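Local coordinates for acyl-CoA dehydrogenase domain protein Tcur3481 (Thermomonospora curvata, PDB 6WY9), which binds the flavin cofactor FAD and, as a member of the acyl-CoA dehydrogenase family, probably catalyses the dehydrogenation of acyl-CoA substrates, at residues B[30-33]-B[34-37]; B[84-87]-B[88-92]; B[139-143]-B[144-148]. One frame throughout, in Å; residues are numbered along the deposited sequence.

Interaction 1 of 3, residues B[30-33]-B[34-37]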
loop_
_atom_site.group_PDB
_atom_site.type_symbol
_atom_site.label_atom_id
_atom_site.label_comp_id
_atom_site.label_asym_id
_atom_site.label_seq_id
_atom_site.Cartn_x
_atom_site.Cartn_y
_atom_site.Cartn_z
ATOM N N ARG B 30 -17.012 18.248 -23.849
ATOM C CA ARG B 30 -16.942 17.409 -25.033
ATOM C C ARG B 30 -16.569 18.237 -26.268
ATOM O O ARG B 30 -15.723 17.824 -27.068
ATOM C CB ARG B 30 -18.288 16.694 -25.219
ATOM C CG ARG B 30 -18.365 15.907 -26.519
ATOM C CD ARG B 30 -17.218 14.894 -26.627
ATOM N NE ARG B 30 -17.053 14.053 -25.422
ATOM C CZ ARG B 30 -17.880 13.081 -25.036
ATOM N NH1 ARG B 30 -18.975 12.801 -25.742
ATOM N NH2 ARG B 30 -17.626 12.394 -23.926
ATOM N N ALA B 31 -17.185 19.409 -26.426
ATOM C CA ALA B 31 -16.822 20.311 -27.520
ATOM C C ALA B 31 -15.342 20.670 -27.469
ATOM O O ALA B 31 -14.652 20.669 -28.494
ATOM C CB ALA B 31 -17.671 21.581 -27.446
ATOM N N VAL B 32 -14.827 20.999 -26.286
ATOM C CA VAL B 32 -13.449 21.480 -26.238
ATOM C C VAL B 32 -12.467 20.317 -26.421
ATOM O O VAL B 32 -11.459 20.438 -27.137
ATOM C CB VAL B 32 -13.200 22.253 -24.929
ATOM C CG1 VAL B 32 -11.665 22.511 -24.727
ATOM C CG2 VAL B 32 -13.931 23.592 -25.000
ATOM N N GLU B 33 -12.775 19.161 -25.839
ATOM C CA GLU B 33 -11.820 18.056 -25.891
ATOM C C GLU B 33 -11.785 17.383 -27.272
ATOM O O GLU B 33 -10.932 16.526 -27.499
ATOM C CB GLU B 33 -12.115 17.045 -24.762
ATOM C CG GLU B 33 -13.342 16.179 -25.061
ATOM C CD GLU B 33 -13.847 15.371 -23.856
ATOM O OE1 GLU B 33 -14.989 14.805 -23.947
ATOM O OE2 GLU B 33 -13.112 15.313 -22.831
ATOM N N THR B 34 -12.669 17.753 -28.198
ATOM C CA THR B 34 -12.603 17.298 -29.583
ATOM C C THR B 34 -12.204 18.402 -30.556
ATOM O O THR B 34 -12.297 18.206 -31.779
ATOM C CB THR B 34 -13.948 16.705 -30.022
ATOM O OG1 THR B 34 -14.984 17.681 -29.829
ATOM C CG2 THR B 34 -14.247 15.443 -29.186
ATOM N N SER B 35 -11.775 19.556 -30.059
ATOM C CA SER B 35 -11.349 20.653 -30.924
ATOM C C SER B 35 -9.872 20.482 -31.278
ATOM O O SER B 35 -9.182 19.617 -30.739
ATOM C CB SER B 35 -11.534 21.984 -30.208
ATOM O OG SER B 35 -10.705 21.947 -29.050
ATOM N N GLU B 36 -9.364 21.387 -32.117
ATOM C CA GLU B 36 -7.959 21.323 -32.521
ATOM C C GLU B 36 -7.029 21.722 -31.381
ATOM O O GLU B 36 -5.958 21.131 -31.200
ATOM C CB GLU B 36 -7.717 22.224 -33.729
ATOM C CG GLU B 36 -8.522 21.843 -34.931
ATOM C CD GLU B 36 -7.986 20.599 -35.609
ATOM O OE1 GLU B 36 -8.268 19.481 -35.114
ATOM O OE2 GLU B 36 -7.271 20.741 -36.630
ATOM N N SER B 37 -7.409 22.729 -30.617
ATOM C CA SER B 37 -6.518 23.288 -29.619
ATOM C C SER B 37 -6.653 22.602 -28.277
ATOM O O SER B 37 -5.737 22.718 -27.449
ATOM C CB SER B 37 -6.809 24.779 -29.431
ATOM O OG SER B 37 -8.032 24.922 -28.709
#

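Interaction 2 of 3, residues B[84-87]-B[88-92]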
loop_
_atom_site.group_PDB
_atom_site.type_symbol
_atom_site.label_atom_id
_atom_site.label_comp_id
_atom_site.label_asym_id
_atom_site.label_seq_id
_atom_site.Cartn_x
_atom_site.Cartn_y
_atom_site.Cartn_z
ATOM N N PRO B 84 -10.751 22.933 -19.171
ATOM C CA PRO B 84 -9.658 22.899 -20.171
ATOM C C PRO B 84 -9.098 24.266 -20.558
ATOM O O PRO B 84 -9.377 24.816 -21.627
ATOM C CB PRO B 84 -10.327 22.197 -21.362
ATOM C CG PRO B 84 -11.792 22.651 -21.278
ATOM C CD PRO B 84 -12.059 22.574 -19.773
ATOM N N VAL B 85 -8.247 24.823 -19.696
ATOM C CA VAL B 85 -7.482 26.038 -20.038
ATOM C C VAL B 85 -6.066 25.895 -19.493
ATOM O O VAL B 85 -5.847 25.314 -18.435
ATOM C CB VAL B 85 -8.121 27.327 -19.449
ATOM C CG1 VAL B 85 -9.213 27.879 -20.330
ATOM C CG2 VAL B 85 -8.659 27.082 -18.025
ATOM N N PRO B 86 -5.073 26.474 -20.209
ATOM C CA PRO B 86 -3.669 26.258 -19.780
ATOM C C PRO B 86 -3.223 27.247 -18.702
ATOM O O PRO B 86 -2.322 28.077 -18.901
ATOM C CB PRO B 86 -2.906 26.443 -21.092
ATOM C CG PRO B 86 -3.649 27.640 -21.712
ATOM C CD PRO B 86 -5.144 27.290 -21.441
ATOM N N LEU B 87 -3.874 27.188 -17.536
ATOM C CA LEU B 87 -3.539 28.159 -16.497
ATOM C C LEU B 87 -2.146 27.896 -15.920
ATOM O O LEU B 87 -1.351 28.831 -15.759
ATOM C CB LEU B 87 -4.605 28.134 -15.392
ATOM C CG LEU B 87 -5.962 28.768 -15.740
ATOM C CD1 LEU B 87 -7.012 28.386 -14.638
ATOM C CD2 LEU B 87 -5.876 30.284 -15.884
ATOM N N TRP B 88 -1.822 26.631 -15.608
ATOM C CA TRP B 88 -0.517 26.527 -14.952
ATOM C C TRP B 88 0.625 26.797 -15.935
ATOM O O TRP B 88 1.562 27.522 -15.572
ATOM C CB TRP B 88 -0.344 25.197 -14.175
ATOM C CG TRP B 88 -0.015 23.950 -14.956
ATOM C CD1 TRP B 88 -0.890 22.964 -15.356
ATOM C CD2 TRP B 88 1.290 23.530 -15.407
ATOM N NE1 TRP B 88 -0.207 21.983 -16.045
ATOM C CE2 TRP B 88 1.121 22.318 -16.108
ATOM C CE3 TRP B 88 2.571 24.093 -15.334
ATOM C CZ2 TRP B 88 2.204 21.633 -16.700
ATOM C CZ3 TRP B 88 3.634 23.422 -15.920
ATOM C CH2 TRP B 88 3.444 22.205 -16.591
ATOM N N PRO B 89 0.586 26.343 -17.197
ATOM C CA PRO B 89 1.707 26.711 -18.091
ATOM C C PRO B 89 1.851 28.220 -18.266
ATOM O O PRO B 89 2.957 28.755 -18.142
ATOM C CB PRO B 89 1.372 25.990 -19.409
ATOM C CG PRO B 89 0.463 24.841 -18.994
ATOM C CD PRO B 89 -0.387 25.462 -17.874
ATOM N N THR B 90 0.753 28.934 -18.523
ATOM C CA THR B 90 0.854 30.373 -18.736
ATOM C C THR B 90 1.267 31.100 -17.464
ATOM O O THR B 90 2.126 31.993 -17.512
ATOM C CB THR B 90 -0.482 30.932 -19.248
ATOM O OG1 THR B 90 -0.676 30.503 -20.598
ATOM C CG2 THR B 90 -0.493 32.459 -19.231
ATOM N N LEU B 91 0.633 30.768 -16.316
ATOM C CA LEU B 91 0.840 31.584 -15.110
ATOM C C LEU B 91 2.127 31.228 -14.365
ATOM O O LEU B 91 2.725 32.111 -13.745
ATOM C CB LEU B 91 -0.372 31.482 -14.161
ATOM C CG LEU B 91 -1.632 32.168 -14.754
ATOM C CD1 LEU B 91 -2.914 32.086 -13.868
ATOM C CD2 LEU B 91 -1.325 33.646 -15.157
ATOM N N VAL B 92 2.547 29.952 -14.372
ATOM C CA VAL B 92 3.892 29.629 -13.883
ATOM C C VAL B 92 4.952 30.322 -14.748
ATOM O O VAL B 92 5.926 30.891 -14.232
ATOM C CB VAL B 92 4.108 28.096 -13.815
ATOM C CG1 VAL B 92 5.565 27.744 -13.500
ATOM C CG2 VAL B 92 3.154 27.422 -12.755
#

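Interaction 3 of 3, residues B[139-143]-B[144-148]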
loop_
_atom_site.group_PDB
_atom_site.type_symbol
_atom_site.label_atom_id
_atom_site.label_comp_id
_atom_site.label_asym_id
_atom_site.label_seq_id
_atom_site.Cartn_x
_atom_site.Cartn_y
_atom_site.Cartn_z
ATOM N N VAL B 139 23.782 27.964 -26.514
ATOM C CA VAL B 139 25.064 28.490 -26.992
ATOM C C VAL B 139 25.006 30.016 -26.948
ATOM O O VAL B 139 24.001 30.594 -27.382
ATOM C CB VAL B 139 25.385 28.000 -28.421
ATOM C CG1 VAL B 139 26.688 28.586 -28.933
ATOM C CG2 VAL B 139 25.460 26.485 -28.441
ATOM N N PRO B 140 26.043 30.694 -26.427
ATOM C CA PRO B 140 26.065 32.166 -26.442
ATOM C C PRO B 140 26.108 32.711 -27.857
ATOM O O PRO B 140 26.781 32.166 -28.727
ATOM C CB PRO B 140 27.360 32.517 -25.701
ATOM C CG PRO B 140 27.646 31.327 -24.865
ATOM C CD PRO B 140 27.167 30.139 -25.654
ATOM N N ASP B 141 25.394 33.811 -28.077
ATOM C CA ASP B 141 25.419 34.468 -29.382
ATOM C C ASP B 141 25.206 35.959 -29.129
ATOM O O ASP B 141 24.065 36.398 -28.967
ATOM C CB ASP B 141 24.351 33.881 -30.296
ATOM C CG ASP B 141 24.508 34.315 -31.737
ATOM O OD1 ASP B 141 25.436 35.098 -32.028
ATOM O OD2 ASP B 141 23.699 33.869 -32.579
ATOM N N GLY B 142 26.301 36.721 -29.086
ATOM C CA GLY B 142 26.200 38.097 -28.634
ATOM C C GLY B 142 25.609 38.139 -27.241
ATOM O O GLY B 142 25.930 37.312 -26.379
ATOM N N ASP B 143 24.709 39.097 -27.013
ATOM C CA ASP B 143 23.963 39.155 -25.758
ATOM C C ASP B 143 22.756 38.215 -25.740
ATOM O O ASP B 143 21.906 38.325 -24.847
ATOM C CB ASP B 143 23.525 40.596 -25.464
ATOM C CG ASP B 143 22.866 41.266 -26.657
ATOM O OD1 ASP B 143 22.160 42.278 -26.452
ATOM O OD2 ASP B 143 23.045 40.780 -27.796
ATOM N N GLY B 144 22.669 37.292 -26.694
ATOM C CA GLY B 144 21.603 36.316 -26.695
ATOM C C GLY B 144 22.117 34.893 -26.675
ATOM O O GLY B 144 23.280 34.630 -26.338
ATOM N N TRP B 145 21.256 33.967 -27.068
ATOM C CA TRP B 145 21.564 32.549 -27.016
ATOM C C TRP B 145 20.937 31.866 -28.219
ATOM O O TRP B 145 19.928 32.327 -28.757
ATOM C CB TRP B 145 21.031 31.906 -25.719
ATOM C CG TRP B 145 21.628 32.499 -24.498
ATOM C CD1 TRP B 145 21.267 33.655 -23.893
ATOM C CD2 TRP B 145 22.715 31.971 -23.745
ATOM N NE1 TRP B 145 22.064 33.890 -22.805
ATOM C CE2 TRP B 145 22.962 32.868 -22.688
ATOM C CE3 TRP B 145 23.504 30.824 -23.861
ATOM C CZ2 TRP B 145 23.975 32.666 -21.755
ATOM C CZ3 TRP B 145 24.508 30.614 -22.928
ATOM C CH2 TRP B 145 24.736 31.535 -21.889
ATOM N N ARG B 146 21.529 30.741 -28.618
ATOM C CA ARG B 146 20.861 29.827 -29.532
ATOM C C ARG B 146 20.764 28.449 -28.895
ATOM O O ARG B 146 21.748 27.945 -28.335
ATOM C CB ARG B 146 21.584 29.781 -30.873
ATOM C CG ARG B 146 21.528 31.109 -31.557
ATOM C CD ARG B 146 22.031 31.041 -32.962
ATOM N NE ARG B 146 21.988 32.354 -33.595
ATOM C CZ ARG B 146 20.932 32.839 -34.235
ATOM N NH1 ARG B 146 20.977 34.046 -34.792
ATOM N NH2 ARG B 146 19.831 32.117 -34.329
ATOM N N LEU B 147 19.564 27.863 -28.985
ATOM C CA LEU B 147 19.180 26.606 -28.364
ATOM C C LEU B 147 19.030 25.520 -29.418
ATOM O O LEU B 147 18.387 25.728 -30.456
ATOM C CB LEU B 147 17.835 26.735 -27.623
ATOM C CG LEU B 147 17.628 27.929 -26.679
ATOM C CD1 LEU B 147 16.271 27.891 -25.983
ATOM C CD2 LEU B 147 18.765 28.021 -25.659
ATOM N N SER B 148 19.602 24.352 -29.132
ATOM C CA SER B 148 19.488 23.195 -30.010
ATOM C C SER B 148 19.197 21.961 -29.177
ATOM O O SER B 148 19.940 21.648 -28.245
ATOM C CB SER B 148 20.760 22.977 -30.829
ATOM O OG SER B 148 20.843 23.916 -31.880
#

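Interaction 1 of 3, residues B[30-33]-B[34-37]
Thr34 and Ser35 turn their hydroxyls back onto the carbonyls of the helical turn just before them. Thr34 OG1 gives its hydrogen to Arg30 O over 2.9 Å, arriving 20° off the carbonyl plane, and the backbone N of Thr34 adds a weak bond to the same oxygen. A chi1 of 56° sets OG1 between the backbone N and the carbonyl carbon of Thr34, facing the helix; the methyl CG2 then lies against Arg30, 4.0 Å from its CD, with the two side chains slanting across one another. Ser35 grips Val32 O twice. Its OG approaches in the carbonyl plane on a lone pair, at a short 2.6 Å, whereas its N lies 3.1 Å from Val32 O and comes from above that plane. Here helix 26-33 gives way to the loop that leads to helix 41-49, and the two hydroxyls take up carbonyls of its last turn. With an alanine in place of Ser35 the hydroxyl bond is gone, and Val32 O is likely to keep the backbone N as its one partner across this turn, tying the loop less firmly to the helix end. Along the helix, Arg30 bends at chi2 and chi3 and brings NE to Glu33 OE1, a 2.6 Å salt bridge on the anti lone pair of that oxygen. The carboxylate carbon sits at the edge of the guanidinium, in its plane, and the N-H points nearly straight at the acceptor (170°). Both ends of the pair have second partners: Arg30 NH1 meets Asp327, and Glu33 OE2 meets Arg332.

Interaction 2 of 3, residues B[84-87]-B[88-92]
Leu87 O receives the backbone N of Leu91 at 2.8 Å, the shortest polar bond here, with the donor nearly in line with the C=O. One residue earlier, Pro86 O takes the N-H of Thr90 at 3.2 Å; this donor is tilted 31° from the carbonyl plane. The CB and OG1 of Thr90 both lie 3.4 Å from Pro86 O, but OG1 makes its hydrogen bond elsewhere, to Leu119 O. Side chains follow the same i to i+4 spacing. Leu87 and Leu91 run side by side, pointing the same way, and touch where CD2 of Leu87 meets CD1 of Leu91 at 4.0 Å. Both leucines hold CG anti to their own carbonyl carbon, which keeps the two branched ends abreast. Pro86 is the N-cap of helix 87-100 and also the centre of an inverse gamma turn, closed by a weak bond from Leu87 N to Val85 O, so the chain bends sharply just as the helix starts. Pro89 follows in the first turn, where the absence of an N-H costs no helical bond. Its CD packs 3.4 Å from Pro86 O, and the same CD lies 3.3 Å above one face of the Trp88 ring, offset toward the rim. In Trp88 a chi1 of 79° seats CG in the gap flanked by its own N and C atoms. From there the ring reaches Leu227 of helix 215-248 and Val121 of strand 118-122, while NE1 hydrogen-bonds to a glycerol that is probably from the crystallisation liquor. Leu87 and Pro86 instead pack on Trp44 of helix 41-49.

Interaction 3 of 3, residues B[139-143]-B[144-148]
Val139 and Arg146 form a hydrogen-bonded antiparallel pair: Val139 N reaches Arg146 O at 2.7 Å, and Arg146 N returns to Val139 O, lying in its carbonyl plane. The second such pair joins Asp141 and Gly144, with Asp141 N bonded to Gly144 O and Gly144 N to Asp141 O; each donor stands well above the plane of its acceptor carbonyl. Together they define a beta hairpin of strands 137-141 and 144-154, closed by a type II' turn from Asp141 to Gly144. Gly142 takes the positive phi that this turn needs in its first corner. Between the two pairs, Val139 O also receives a CA-H...O contact from Trp145 CA at 3.1 Å.

Apolar packing occupies the face carrying the indole. Pro140 and Trp145 cross at a slant, with Pro140 CG 3.8 Å from CZ3 of the ring, and Pro140 CA lies over one ring face, offset toward its rim. With CG anti to its carbonyl carbon (chi1 -61°), the Trp145 ring swings back across the neighbouring strand. It also meets Phe176 edge-to-face and touches Pro170.

Charge lies on the other face, with Asp141 and Arg146. The extended Arg146 chain carries NE to Asp141 OD2, a short 2.5 Å salt bridge met nearly along the C-O axis. The carboxylate and guanidinium planes are turned 49° apart; OD2 is tilted out of the guanidinium plane and the N-H...O angle is 144°, so the bond is bent. NH2 of the same arginine turns to Ala205 O, just before strand 206-210; held through NE and NH2 at once, the guanidinium is probably restrained from turning.

In the fold
The three contacts follow one another along the chain. Interactions 1 and 2 belong to the N-terminal helical part, with centres about 17 Å apart; Val32 CG1 of the first packs on Pro84 CG of the second at 3.5 Å, joining the end of helix 26-33 to the loop ahead of helix 87-100. Interaction 3 is separate, a hairpin of the central beta sheet, its centre about 27 Å from that of interaction 2 and about 37 Å from that of interaction 1. Strand 118-122 of the same sheet touches interaction 2, linking helices and strands. All three lie away from the flavin-binding residues: interactions 1 and 2 fix helix ends, and interaction 3 closes a hairpin of the sheet.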